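Local atomic coordinates of endo-1,3-beta-glucanase, family GH16 (Zobellia galactanivorans, PDB entry 4CRQ), a protein that probably cleaves internal beta-1,3-linkages of laminarin, this chain being the catalytic GH16 module of a longer modular enzyme. Residues 166-171 with 180-185; 77-82 with 161-166; 115-120 with 131-136; 97-102 with 197-202. The protein carries 1 engineered substitution. All coordinates share one frame; numbering follows the deposited sequence.

From the N terminus, the chain lays down 77-82 and soon after 97-102, each paired only later in the chain. Contact 3 is the first to close, a short loop from 115-120 to 131-136. Segment 161-166 then returns to 77-82 and closes contact 2, with contact 3 inside it. N166 is shared with contact 1, whose hairpin closes at 180-185. Last, 197-202 returns to 97-102; contact 4 thus encloses contacts 1 and 3 and crosses contact 2. Contacts 1 and 2 lie in one sheet of the beta-sandwich and contacts 3 and 4 in the facing one, with I82, F98, M100, I116, I118 and I198 meeting between them.

Contact 1 of 4, residues 166-171 with 180-185; sequences NSIKWF and VDISNG
V180 pushes its CG2 methyl into the hollow between I168 and the ring of W170, on the inward face of a beta hairpin made by strands 167-172 and 175-181. The methyl sits 3.7 Å from W170 CH2, at the edge of the indole and near its plane, and 3.8 Å from I168 CB. V180 puts CG2 there by placing it between its backbone N and carbonyl carbon (chi1 -69° for CG1). I168 shapes the other wall, since its CG2 also lies over a face of the W170 ring. I132, from strand 127-135, packs against all three side chains and closes the cluster from the facing sheet.

The backbones are locked at I168 and V180, an antiparallel hydrogen-bonded pair in which each N donates to the other's O at 3.0 Å. S167 and D181 come next as a non-hydrogen-bonded pair, and one more backbone bond, I182 N to N166 O with the donor above the carbonyl plane, follows as the chain leaves the strand. The CG1 branch of I182 lies against the backbone at S167 N, 3.6 Å away. F192 covers I168 and I182.

At the strand end, D181 forms an Asx turn. Its OD1 takes S183 OG on the syn lone pair, at 2.7 Å, and S183 N on the anti side, well out of the carboxylate plane. S183, held in this way, presents CB to N166 OD1, 3.2 Å away.

Contact 2 of 4, residues 77-82 with 161-166; sequences FKYGKI and VEWDAN. With EDO (1,2-ethanediol), chain I.
Neighbouring antiparallel strands of the GH16 beta-sandwich, 80-87 and 156-163, meet where one begins and the other ends. G80 and W163 exchange two backbone hydrogen bonds, each 2.9 Å between N and O, and I82 and V161 repeat the pattern. W163 CG is anti to the backbone N (chi1 168°), which lays the indole against the backbone of 77-79, with Y79 N over one face. Y79 turns the edge of its ring to the face of the indole, a T-shaped pair with planes at 76° and Y79 CD1 3.6 Å from W163 NE1. I82 CD1 touches the indole rim at CE3, 3.8 Å away. NE1 donates to F192 O. An alanine at W163 would probably leave F192 O without that donor and open a gap beside I82 and Y79. On the other face of the sheet K81 and E162 lie side by side; K81 NZ approaches a 1,2-ethanediol, probably from crystallisation. Reaching M100 of the facing sheet, W163 is a core aromatic of the GH16 beta-sandwich.

Contact 3 of 4, residues 115-120 with 131-136; sequences EIDIMS and TIHWSD. Engineered in segment 115-120: S120 (natural residue Glu).
D117 O is gripped twice: T131 N reaches it at 3.1 Å, in the carbonyl plane and on a lone pair, and W170 NE1 from the facing sheet donates to it too. In return D117 N gives a shorter bond, 2.7 Å, to T131 O. One hydrogen-bonded pair further along, E115 and H133 exchange backbone bonds, E115 N lying 2.9 Å from H133 O.

E115, D117, T131 and H133 share one face of the sheet. With H133 CG anti to its carbonyl carbon (chi1 -65°), the imidazole stands out from the sheet and leans toward the T131 end of its own strand. There D117 OD2 meets the ring at its edge and in plane, 3.3 Å from both H133 ND1 and CE1. E115 runs alongside H133, carboxylate and ring 37° apart, while its OE1 accepts from W110 NE1. On the core face I116 CG1 touches I132 CG2 at 4.2 Å.

Segment 115-120 fits the GH16 ExDxxE signature, with a classic beta bulge at I118 and M119, both opposite F98 of strand 94-102, and the engineered S120 replacing the last glutamate. The contact gathers acidic groups and an imidazole on one face, consistent with the floor of the active-site cleft.

Contact 4 of 4, residues 97-102 with 197-202; sequences AFWMLG and FILLNM
W99 and L199 form a hydrogen-bonded antiparallel pair in one sheet of the GH16 beta-sandwich, and L199 lies over the indole. Its CB sits above the five-membered ring, 3.7 Å from the centroid and only 17° off the normal, while CD2 extends over the six-membered ring. W99 CG takes the tight position between backbone N and carbonyl carbon (chi1 53°), folding the indole across toward 197-202. There NE1 meets N201 OD1 at 2.7 Å; the two side chains cross at about a right angle, and the oxygen lies somewhat out of the indole plane. N201 ND2 has a weak bond to Y38 OH. An alanine in place of W99 would probably leave N201 OD1 without its indole donor and uncover L199.

E115 and D117 of the adjacent strand touch W99, on the same side of the sheet. The other side faces the core. F98 and L200 run side by side and point the same way, with F98 CD1 3.6 Å from L200 CD2, whereas I198 crosses F98 at a slant and brings CG2 to the ring edge. From the facing sheet I82 packs on F98 and I198, V227 on F98 and L200, and V229 on I198.

At the far end F197 turns a ring face to L101, whose CB lies off-centre over it. On the core face M100, bent at its last torsion, lays CE 3.9 Å from I198 CG1.

Contact 1 of 4, residues 166-171 with 180-185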
loop_
_atom_site.group_PDB
_atom_site.type_symbol
_atom_site.label_atom_id
_atom_site.label_comp_id
_atom_site.label_asym_id
_atom_site.label_seq_id
_atom_site.Cartn_x
_atom_site.Cartn_y
_atom_site.Cartn_z
ATOM N N ASN A 166 -9.742 13.551 13.561
ATOM C CA ASN A 166 -8.838 13.666 14.727
ATOM C C ASN A 166 -7.697 12.664 14.838
ATOM O O ASN A 166 -6.703 12.942 15.526
ATOM C CB ASN A 166 -9.667 13.595 16.018
ATOM C CG ASN A 166 -10.604 14.770 16.166
ATOM O OD1 ASN A 166 -10.235 15.913 15.894
ATOM N ND2 ASN A 166 -11.826 14.496 16.596
ATOM N N SER A 167 -7.817 11.510 14.185
ATOM C CA SER A 167 -6.796 10.474 14.329
ATOM C C SER A 167 -6.774 9.495 13.181
ATOM O O SER A 167 -7.729 9.432 12.408
ATOM C CB SER A 167 -7.055 9.671 15.624
ATOM O OG SER A 167 -8.301 8.988 15.548
ATOM N N ILE A 168 -5.679 8.743 13.069
ATOM C CA ILE A 168 -5.631 7.560 12.182
ATOM C C ILE A 168 -5.236 6.443 13.137
ATOM O O ILE A 168 -4.282 6.599 13.924
ATOM C CB ILE A 168 -4.650 7.689 11.004
ATOM C CG1 ILE A 168 -5.060 8.870 10.115
ATOM C CG2 ILE A 168 -4.562 6.383 10.188
ATOM C CD1 ILE A 168 -3.990 9.365 9.153
ATOM N N LYS A 169 -5.951 5.327 13.053
ATOM C CA LYS A 169 -5.654 4.137 13.848
ATOM C C LYS A 169 -5.407 2.988 12.881
ATOM O O LYS A 169 -6.124 2.877 11.877
ATOM C CB LYS A 169 -6.808 3.808 14.808
ATOM C CG LYS A 169 -7.152 4.892 15.838
ATOM C CD LYS A 169 -8.462 4.519 16.517
ATOM C CE LYS A 169 -9.152 5.685 17.218
ATOM N NZ LYS A 169 -8.839 5.758 18.655
ATOM N N TRP A 170 -4.426 2.128 13.184
ATOM C CA TRP A 170 -4.117 0.943 12.370
ATOM C C TRP A 170 -4.476 -0.323 13.101
ATOM O O TRP A 170 -4.356 -0.396 14.341
ATOM C CB TRP A 170 -2.625 0.865 12.037
ATOM C CG TRP A 170 -2.109 1.882 11.063
ATOM C CD1 TRP A 170 -1.812 1.696 9.717
ATOM C CD2 TRP A 170 -1.799 3.290 11.336
ATOM N NE1 TRP A 170 -1.365 2.853 9.149
ATOM C CE2 TRP A 170 -1.327 3.856 10.066
ATOM C CE3 TRP A 170 -1.861 4.116 12.473
ATOM C CZ2 TRP A 170 -0.936 5.193 9.950
ATOM C CZ3 TRP A 170 -1.464 5.459 12.345
ATOM C CH2 TRP A 170 -1.016 5.983 11.109
ATOM N N PHE A 171 -4.878 -1.334 12.327
ATOM C CA PHE A 171 -5.301 -2.632 12.844
ATOM C C PHE A 171 -4.851 -3.764 11.943
ATOM O O PHE A 171 -4.760 -3.585 10.717
ATOM C CB PHE A 171 -6.839 -2.715 12.910
ATOM C CG PHE A 171 -7.508 -1.557 13.642
ATOM C CD1 PHE A 171 -7.796 -0.352 12.964
ATOM C CD2 PHE A 171 -7.858 -1.658 14.999
ATOM C CE1 PHE A 171 -8.416 0.717 13.622
ATOM C CE2 PHE A 171 -8.479 -0.583 15.665
ATOM C CZ PHE A 171 -8.757 0.602 14.980
ATOM N N VAL A 180 -2.063 7.867 15.449
ATOM C CA VAL A 180 -1.483 9.199 15.284
ATOM C C VAL A 180 -2.612 10.210 15.481
ATOM O O VAL A 180 -3.740 10.015 15.011
ATOM C CB VAL A 180 -0.743 9.471 13.935
ATOM C CG1 VAL A 180 0.529 8.675 13.855
ATOM C CG2 VAL A 180 -1.610 9.215 12.703
ATOM N N ASP A 181 -2.278 11.275 16.195
ATOM C CA ASP A 181 -3.158 12.387 16.408
ATOM C C ASP A 181 -2.973 13.322 15.197
ATOM O O ASP A 181 -1.844 13.697 14.839
ATOM C CB ASP A 181 -2.820 13.017 17.770
ATOM C CG ASP A 181 -3.539 14.339 18.048
ATOM O OD1 ASP A 181 -4.560 14.674 17.402
ATOM O OD2 ASP A 181 -3.062 15.060 18.959
ATOM N N ILE A 182 -4.085 13.667 14.556
ATOM C CA ILE A 182 -4.074 14.633 13.438
ATOM C C ILE A 182 -5.007 15.834 13.724
ATOM O O ILE A 182 -5.148 16.707 12.867
ATOM C CB ILE A 182 -4.357 13.983 12.028
ATOM C CG1 ILE A 182 -5.759 13.340 11.942
ATOM C CG2 ILE A 182 -3.241 13.003 11.627
ATOM C CD1 ILE A 182 -6.276 13.103 10.527
ATOM N N SER A 183 -5.634 15.880 14.912
ATOM C CA SER A 183 -6.612 16.946 15.250
ATOM C C SER A 183 -6.021 18.351 15.055
ATOM O O SER A 183 -4.895 18.642 15.500
ATOM C CB SER A 183 -7.203 16.781 16.655
ATOM O OG SER A 183 -6.195 16.787 17.637
ATOM N N ASN A 184 -6.802 19.192 14.366
ATOM C CA ASN A 184 -6.456 20.599 14.052
ATOM C C ASN A 184 -5.117 20.775 13.307
ATOM O O ASN A 184 -4.513 21.857 13.338
ATOM C CB ASN A 184 -6.533 21.470 15.335
ATOM C CG ASN A 184 -7.904 21.427 15.985
ATOM O OD1 ASN A 184 -8.026 21.095 17.165
ATOM N ND2 ASN A 184 -8.951 21.749 15.217
ATOM N N GLY A 185 -4.674 19.706 12.641
ATOM C CA GLY A 185 -3.424 19.702 11.896
ATOM C C GLY A 185 -2.169 19.839 12.744
ATOM O O GLY A 185 -1.161 20.358 12.245
#

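Contact 2 of 4, residues 77-82 with 161-166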
loop_
_atom_site.group_PDB
_atom_site.type_symbol
_atom_site.label_atom_id
_atom_site.label_comp_id
_atom_site.label_asym_id
_atom_site.label_seq_id
_atom_site.Cartn_x
_atom_site.Cartn_y
_atom_site.Cartn_z
ATOM N N PHE A 77 -11.213 9.187 -1.161
ATOM C CA PHE A 77 -11.948 9.227 0.105
ATOM C C PHE A 77 -11.367 10.214 1.045
ATOM O O PHE A 77 -10.140 10.312 1.144
ATOM C CB PHE A 77 -11.921 7.808 0.778
ATOM C CG PHE A 77 -12.346 6.719 -0.163
ATOM C CD1 PHE A 77 -13.733 6.462 -0.411
ATOM C CD2 PHE A 77 -11.373 5.980 -0.883
ATOM C CE1 PHE A 77 -14.110 5.464 -1.308
ATOM C CE2 PHE A 77 -11.762 4.990 -1.791
ATOM C CZ PHE A 77 -13.127 4.739 -2.008
ATOM N N LYS A 78 -12.249 10.927 1.746
ATOM C CA LYS A 78 -11.843 11.780 2.869
ATOM C C LYS A 78 -12.453 11.137 4.109
ATOM O O LYS A 78 -13.652 11.214 4.320
ATOM C CB LYS A 78 -12.278 13.230 2.687
ATOM C CG LYS A 78 -11.890 14.141 3.842
ATOM C CD LYS A 78 -12.359 15.556 3.535
ATOM C CE LYS A 78 -12.373 16.408 4.776
ATOM N NZ LYS A 78 -12.475 17.848 4.427
ATOM N N TYR A 79 -11.603 10.491 4.920
ATOM C CA TYR A 79 -11.973 9.716 6.134
ATOM C C TYR A 79 -12.572 8.362 5.751
ATOM O O TYR A 79 -13.043 8.182 4.631
ATOM C CB TYR A 79 -12.914 10.461 7.111
ATOM C CG TYR A 79 -12.525 11.898 7.356
ATOM C CD1 TYR A 79 -11.186 12.248 7.673
ATOM C CD2 TYR A 79 -13.491 12.911 7.294
ATOM C CE1 TYR A 79 -10.829 13.570 7.891
ATOM C CE2 TYR A 79 -13.146 14.233 7.519
ATOM C CZ TYR A 79 -11.823 14.550 7.817
ATOM O OH TYR A 79 -11.545 15.853 8.022
ATOM N N GLY A 80 -12.528 7.427 6.694
ATOM C CA GLY A 80 -13.180 6.144 6.562
ATOM C C GLY A 80 -12.458 5.006 7.208
ATOM O O GLY A 80 -11.377 5.190 7.786
ATOM N N LYS A 81 -13.068 3.824 7.127
ATOM C CA LYS A 81 -12.395 2.588 7.534
ATOM C C LYS A 81 -11.981 2.002 6.178
ATOM O O LYS A 81 -12.867 1.661 5.363
ATOM C CB LYS A 81 -13.312 1.665 8.303
ATOM C CG LYS A 81 -12.696 0.334 8.629
ATOM C CD LYS A 81 -13.681 -0.468 9.464
ATOM C CE LYS A 81 -13.216 -1.904 9.572
ATOM N NZ LYS A 81 -14.162 -2.752 10.342
ATOM N N ILE A 82 -10.673 1.897 5.918
ATOM C CA ILE A 82 -10.168 1.459 4.612
ATOM C C ILE A 82 -9.448 0.150 4.886
ATOM O O ILE A 82 -8.480 0.102 5.710
ATOM C CB ILE A 82 -9.236 2.508 3.960
ATOM C CG1 ILE A 82 -9.986 3.846 3.728
ATOM C CG2 ILE A 82 -8.642 2.001 2.631
ATOM C CD1 ILE A 82 -9.649 4.920 4.730
ATOM N N VAL A 161 -7.157 0.711 8.364
ATOM C CA VAL A 161 -6.994 1.922 9.141
ATOM C C VAL A 161 -8.357 2.511 9.382
ATOM O O VAL A 161 -9.212 2.415 8.491
ATOM C CB VAL A 161 -6.094 3.007 8.475
ATOM C CG1 VAL A 161 -4.647 2.572 8.501
ATOM C CG2 VAL A 161 -6.602 3.403 7.067
ATOM N N GLU A 162 -8.567 3.097 10.555
ATOM C CA GLU A 162 -9.745 3.947 10.799
ATOM C C GLU A 162 -9.217 5.377 10.845
ATOM O O GLU A 162 -8.366 5.709 11.683
ATOM C CB GLU A 162 -10.466 3.604 12.088
ATOM C CG GLU A 162 -11.270 2.329 12.007
ATOM C CD GLU A 162 -11.907 1.922 13.324
ATOM O OE1 GLU A 162 -11.715 2.585 14.375
ATOM O OE2 GLU A 162 -12.611 0.901 13.304
ATOM N N TRP A 163 -9.724 6.207 9.936
ATOM C CA TRP A 163 -9.273 7.569 9.754
ATOM C C TRP A 163 -10.414 8.529 9.923
ATOM O O TRP A 163 -11.370 8.425 9.190
ATOM C CB TRP A 163 -8.655 7.620 8.361
ATOM C CG TRP A 163 -8.340 8.957 7.740
ATOM C CD1 TRP A 163 -7.923 10.141 8.369
ATOM C CD2 TRP A 163 -8.379 9.265 6.323
ATOM N NE1 TRP A 163 -7.719 11.140 7.449
ATOM C CE2 TRP A 163 -7.979 10.678 6.191
ATOM C CE3 TRP A 163 -8.702 8.535 5.169
ATOM C CZ2 TRP A 163 -7.914 11.314 4.952
ATOM C CZ3 TRP A 163 -8.636 9.190 3.925
ATOM C CH2 TRP A 163 -8.249 10.553 3.823
ATOM N N ASP A 164 -10.329 9.439 10.894
ATOM C CA ASP A 164 -11.348 10.490 11.062
ATOM C C ASP A 164 -10.637 11.853 11.103
ATOM O O ASP A 164 -9.412 11.937 10.885
ATOM C CB ASP A 164 -12.222 10.228 12.300
ATOM C CG ASP A 164 -11.449 10.221 13.598
ATOM O OD1 ASP A 164 -10.388 10.860 13.757
ATOM O OD2 ASP A 164 -11.969 9.522 14.473
ATOM N N ALA A 165 -11.386 12.914 11.390
ATOM C CA ALA A 165 -10.805 14.258 11.458
ATOM C C ALA A 165 -9.709 14.409 12.541
ATOM O O ALA A 165 -8.847 15.281 12.438
ATOM C CB ALA A 165 -11.908 15.288 11.660
ATOM N N ASN A 166 -9.742 13.551 13.561
ATOM C CA ASN A 166 -8.838 13.666 14.727
ATOM C C ASN A 166 -7.697 12.664 14.838
ATOM O O ASN A 166 -6.703 12.942 15.526
ATOM C CB ASN A 166 -9.667 13.595 16.018
ATOM C CG ASN A 166 -10.604 14.770 16.166
ATOM O OD1 ASN A 166 -10.235 15.913 15.894
ATOM N ND2 ASN A 166 -11.826 14.496 16.596
HETATM C C1 EDO I . -17.563 -1.932 9.107
HETATM O O1 EDO I . -16.486 -2.808 9.409
HETATM C C2 EDO I . -18.888 -2.663 9.260
HETATM O O2 EDO I . -18.999 -3.053 10.621
#

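Contact 3 of 4, residues 115-120 with 131-136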
loop_
_atom_site.group_PDB
_atom_site.type_symbol
_atom_site.label_atom_id
_atom_site.label_comp_id
_atom_site.label_asym_id
_atom_site.label_seq_id
_atom_site.Cartn_x
_atom_site.Cartn_y
_atom_site.Cartn_z
ATOM N N GLU A 115 0.758 10.561 2.989
ATOM C CA GLU A 115 0.727 9.157 2.653
ATOM C C GLU A 115 0.307 8.364 3.871
ATOM O O GLU A 115 0.832 8.576 4.961
ATOM C CB GLU A 115 2.114 8.705 2.197
ATOM C CG GLU A 115 2.239 7.211 1.839
ATOM C CD GLU A 115 3.660 6.776 1.468
ATOM O OE1 GLU A 115 4.496 7.616 1.070
ATOM O OE2 GLU A 115 3.981 5.573 1.560
ATOM N N ILE A 116 -0.617 7.429 3.679
ATOM C CA ILE A 116 -1.047 6.517 4.745
ATOM C C ILE A 116 -0.688 5.115 4.276
ATOM O O ILE A 116 -1.286 4.613 3.322
ATOM C CB ILE A 116 -2.568 6.588 5.068
ATOM C CG1 ILE A 116 -3.022 8.042 5.355
ATOM C CG2 ILE A 116 -2.917 5.631 6.247
ATOM C CD1 ILE A 116 -4.535 8.201 5.499
ATOM N N ASP A 117 0.299 4.499 4.931
ATOM C CA ASP A 117 0.659 3.109 4.656
ATOM C C ASP A 117 -0.160 2.234 5.603
ATOM O O ASP A 117 0.109 2.199 6.804
ATOM C CB ASP A 117 2.170 2.877 4.834
ATOM C CG ASP A 117 3.004 3.779 3.937
ATOM O OD1 ASP A 117 2.625 3.977 2.766
ATOM O OD2 ASP A 117 4.049 4.295 4.379
ATOM N N ILE A 118 -1.167 1.541 5.048
ATOM C CA ILE A 118 -2.077 0.709 5.854
ATOM C C ILE A 118 -1.356 -0.582 6.253
ATOM O O ILE A 118 -1.395 -1.007 7.418
ATOM C CB ILE A 118 -3.400 0.445 5.101
ATOM C CG1 ILE A 118 -4.034 1.799 4.757
ATOM C CG2 ILE A 118 -4.312 -0.458 5.941
ATOM C CD1 ILE A 118 -5.251 1.665 3.877
ATOM N N MET A 119 -0.698 -1.203 5.272
ATOM C CA MET A 119 0.109 -2.381 5.521
ATOM C C MET A 119 1.345 -2.301 4.634
ATOM O O MET A 119 1.215 -2.013 3.441
ATOM C CB MET A 119 -0.691 -3.666 5.201
ATOM C CG MET A 119 0.085 -4.993 5.392
ATOM S SD MET A 119 1.332 -5.394 4.132
ATOM C CE MET A 119 0.331 -5.569 2.643
ATOM N N SER A 120 2.529 -2.542 5.215
ATOM C CA SER A 120 3.715 -2.842 4.391
ATOM C C SER A 120 4.490 -3.948 5.126
ATOM O O SER A 120 4.388 -4.103 6.349
ATOM C CB SER A 120 4.565 -1.611 4.083
ATOM O OG SER A 120 5.087 -1.068 5.266
ATOM N N THR A 131 2.227 3.199 8.793
ATOM C CA THR A 131 3.019 4.424 8.843
ATOM C C THR A 131 2.310 5.581 8.139
ATOM O O THR A 131 1.481 5.351 7.243
ATOM C CB THR A 131 4.400 4.166 8.123
ATOM O OG1 THR A 131 4.873 2.827 8.391
ATOM C CG2 THR A 131 5.520 5.186 8.500
ATOM N N ILE A 132 2.606 6.815 8.560
ATOM C CA ILE A 132 2.248 8.008 7.773
ATOM C C ILE A 132 3.546 8.737 7.382
ATOM O O ILE A 132 4.544 8.692 8.130
ATOM C CB ILE A 132 1.253 9.007 8.444
ATOM C CG1 ILE A 132 1.703 9.420 9.867
ATOM C CG2 ILE A 132 -0.162 8.420 8.399
ATOM C CD1 ILE A 132 1.042 10.689 10.356
ATOM N N HIS A 133 3.514 9.388 6.222
ATOM C CA HIS A 133 4.586 10.267 5.746
ATOM C C HIS A 133 3.958 11.575 5.360
ATOM O O HIS A 133 2.875 11.587 4.740
ATOM C CB HIS A 133 5.356 9.663 4.573
ATOM C CG HIS A 133 6.130 8.406 4.916
ATOM N ND1 HIS A 133 5.603 7.166 4.795
ATOM C CD2 HIS A 133 7.435 8.234 5.372
ATOM C CE1 HIS A 133 6.524 6.250 5.166
ATOM N NE2 HIS A 133 7.643 6.904 5.521
ATOM N N TRP A 134 4.596 12.693 5.714
ATOM C CA TRP A 134 4.054 14.015 5.386
ATOM C C TRP A 134 5.147 15.063 5.421
ATOM O O TRP A 134 6.295 14.731 5.775
ATOM C CB TRP A 134 2.862 14.353 6.308
ATOM C CG TRP A 134 3.186 14.739 7.741
ATOM C CD1 TRP A 134 3.110 16.018 8.302
ATOM C CD2 TRP A 134 3.644 13.869 8.842
ATOM N NE1 TRP A 134 3.474 16.005 9.626
ATOM C CE2 TRP A 134 3.804 14.749 10.021
ATOM C CE3 TRP A 134 3.928 12.496 8.972
ATOM C CZ2 TRP A 134 4.240 14.254 11.268
ATOM C CZ3 TRP A 134 4.362 12.008 10.232
ATOM C CH2 TRP A 134 4.512 12.868 11.349
ATOM N N SER A 135 4.818 16.315 5.053
ATOM C CA SER A 135 5.704 17.433 5.172
ATOM C C SER A 135 5.246 18.194 6.433
ATOM O O SER A 135 4.110 18.696 6.470
ATOM C CB SER A 135 5.684 18.339 3.916
ATOM O OG SER A 135 6.636 19.401 3.995
ATOM N N ASP A 136 6.112 18.274 7.455
ATOM C CA ASP A 136 5.756 18.903 8.754
ATOM C C ASP A 136 5.723 20.448 8.671
ATOM O O ASP A 136 5.967 20.998 7.587
ATOM C CB ASP A 136 6.664 18.382 9.908
ATOM C CG ASP A 136 8.133 18.894 9.844
ATOM O OD1 ASP A 136 8.498 19.826 9.079
ATOM O OD2 ASP A 136 8.949 18.337 10.608
#

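Contact 4 of 4, residues 97-102 with 197-202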
loop_
_atom_site.group_PDB
_atom_site.type_symbol
_atom_site.label_atom_id
_atom_site.label_comp_id
_atom_site.label_asym_id
_atom_site.label_seq_id
_atom_site.Cartn_x
_atom_site.Cartn_y
_atom_site.Cartn_z
ATOM N N ALA A 97 2.698 -3.771 -0.388
ATOM C CA ALA A 97 2.099 -2.652 0.364
ATOM C C ALA A 97 0.668 -2.364 -0.055
ATOM O O ALA A 97 0.319 -2.609 -1.211
ATOM C CB ALA A 97 2.951 -1.373 0.223
ATOM N N PHE A 98 -0.118 -1.840 0.894
ATOM C CA PHE A 98 -1.496 -1.430 0.703
ATOM C C PHE A 98 -1.494 -0.058 1.346
ATOM O O PHE A 98 -1.234 0.061 2.548
ATOM C CB PHE A 98 -2.397 -2.413 1.434
ATOM C CG PHE A 98 -3.864 -1.975 1.603
ATOM C CD1 PHE A 98 -4.626 -1.322 0.584
ATOM C CD2 PHE A 98 -4.524 -2.287 2.825
ATOM C CE1 PHE A 98 -5.977 -0.978 0.797
ATOM C CE2 PHE A 98 -5.860 -1.937 3.045
ATOM C CZ PHE A 98 -6.591 -1.280 2.027
ATOM N N TRP A 99 -1.763 0.980 0.556
ATOM C CA TRP A 99 -1.544 2.347 1.024
ATOM C C TRP A 99 -2.361 3.394 0.347
ATOM O O TRP A 99 -3.196 3.057 -0.498
ATOM C CB TRP A 99 -0.042 2.658 0.963
ATOM C CG TRP A 99 0.663 2.412 -0.359
ATOM C CD1 TRP A 99 0.735 1.233 -1.112
ATOM C CD2 TRP A 99 1.476 3.374 -1.092
ATOM N NE1 TRP A 99 1.507 1.406 -2.234
ATOM C CE2 TRP A 99 1.979 2.679 -2.284
ATOM C CE3 TRP A 99 1.820 4.711 -0.892
ATOM C CZ2 TRP A 99 2.798 3.318 -3.216
ATOM C CZ3 TRP A 99 2.643 5.337 -1.821
ATOM C CH2 TRP A 99 3.122 4.661 -2.963
ATOM N N MET A 100 -2.154 4.660 0.712
ATOM C CA MET A 100 -2.983 5.760 0.194
ATOM C C MET A 100 -2.125 6.992 0.033
ATOM O O MET A 100 -1.182 7.204 0.806
ATOM C CB MET A 100 -4.126 6.100 1.171
ATOM C CG MET A 100 -4.986 4.895 1.576
ATOM S SD MET A 100 -6.339 5.344 2.676
ATOM C CE MET A 100 -7.514 6.021 1.508
ATOM N N LEU A 101 -2.441 7.801 -0.967
ATOM C CA LEU A 101 -1.757 9.091 -1.194
ATOM C C LEU A 101 -2.768 10.211 -1.393
ATOM O O LEU A 101 -3.843 9.962 -1.954
ATOM C CB LEU A 101 -0.869 9.008 -2.439
ATOM C CG LEU A 101 0.468 8.247 -2.343
ATOM C CD1 LEU A 101 1.020 7.926 -3.729
ATOM C CD2 LEU A 101 1.505 8.990 -1.518
ATOM N N GLY A 102 -2.442 11.447 -0.995
ATOM C CA GLY A 102 -3.377 12.559 -1.193
ATOM C C GLY A 102 -3.588 12.837 -2.675
ATOM O O GLY A 102 -2.622 12.808 -3.464
ATOM N N PHE A 197 -6.411 8.681 -2.538
ATOM C CA PHE A 197 -6.718 7.506 -3.374
ATOM C C PHE A 197 -5.931 6.290 -2.823
ATOM O O PHE A 197 -4.994 6.458 -2.014
ATOM C CB PHE A 197 -6.447 7.759 -4.868
ATOM C CG PHE A 197 -5.013 8.135 -5.198
ATOM C CD1 PHE A 197 -4.039 7.137 -5.474
ATOM C CD2 PHE A 197 -4.620 9.497 -5.262
ATOM C CE1 PHE A 197 -2.720 7.484 -5.798
ATOM C CE2 PHE A 197 -3.289 9.849 -5.577
ATOM C CZ PHE A 197 -2.345 8.837 -5.847
ATOM N N ILE A 198 -6.294 5.080 -3.251
ATOM C CA ILE A 198 -5.702 3.827 -2.749
ATOM C C ILE A 198 -4.691 3.225 -3.747
ATOM O O ILE A 198 -4.905 3.356 -4.988
ATOM C CB ILE A 198 -6.841 2.821 -2.472
ATOM C CG1 ILE A 198 -7.735 3.341 -1.330
ATOM C CG2 ILE A 198 -6.304 1.416 -2.090
ATOM C CD1 ILE A 198 -9.069 2.607 -1.144
ATOM N N LEU A 199 -3.649 2.564 -3.219
ATOM C CA LEU A 199 -2.659 1.846 -4.033
ATOM C C LEU A 199 -2.419 0.460 -3.469
ATOM O O LEU A 199 -2.496 0.237 -2.242
ATOM C CB LEU A 199 -1.298 2.585 -4.053
ATOM C CG LEU A 199 -1.309 4.056 -4.523
ATOM C CD1 LEU A 199 -1.379 5.008 -3.340
ATOM C CD2 LEU A 199 -0.063 4.380 -5.332
ATOM N N LEU A 200 -2.130 -0.466 -4.392
ATOM C CA LEU A 200 -1.654 -1.816 -4.071
ATOM C C LEU A 200 -0.456 -2.091 -4.944
ATOM O O LEU A 200 -0.474 -1.791 -6.153
ATOM C CB LEU A 200 -2.745 -2.860 -4.381
ATOM C CG LEU A 200 -3.911 -2.931 -3.400
ATOM C CD1 LEU A 200 -5.016 -3.739 -4.055
ATOM C CD2 LEU A 200 -3.511 -3.532 -2.047
ATOM N N ASN A 201 0.581 -2.693 -4.365
ATOM C CA ASN A 201 1.756 -3.077 -5.178
ATOM C C ASN A 201 2.582 -4.120 -4.497
ATOM O O ASN A 201 2.415 -4.380 -3.279
ATOM C CB ASN A 201 2.678 -1.851 -5.455
ATOM C CG ASN A 201 3.417 -1.378 -4.185
ATOM O OD1 ASN A 201 2.804 -0.749 -3.324
ATOM N ND2 ASN A 201 4.715 -1.696 -4.053
ATOM N N MET A 202 3.499 -4.720 -5.264
ATOM C CA MET A 202 4.553 -5.495 -4.614
ATOM C C MET A 202 5.883 -5.127 -5.277
ATOM O O MET A 202 6.092 -5.447 -6.461
ATOM C CB MET A 202 4.316 -7.008 -4.638
ATOM C CG MET A 202 5.390 -7.756 -3.806
ATOM S SD MET A 202 4.846 -9.418 -3.306
ATOM C CE MET A 202 4.320 -10.168 -4.860
#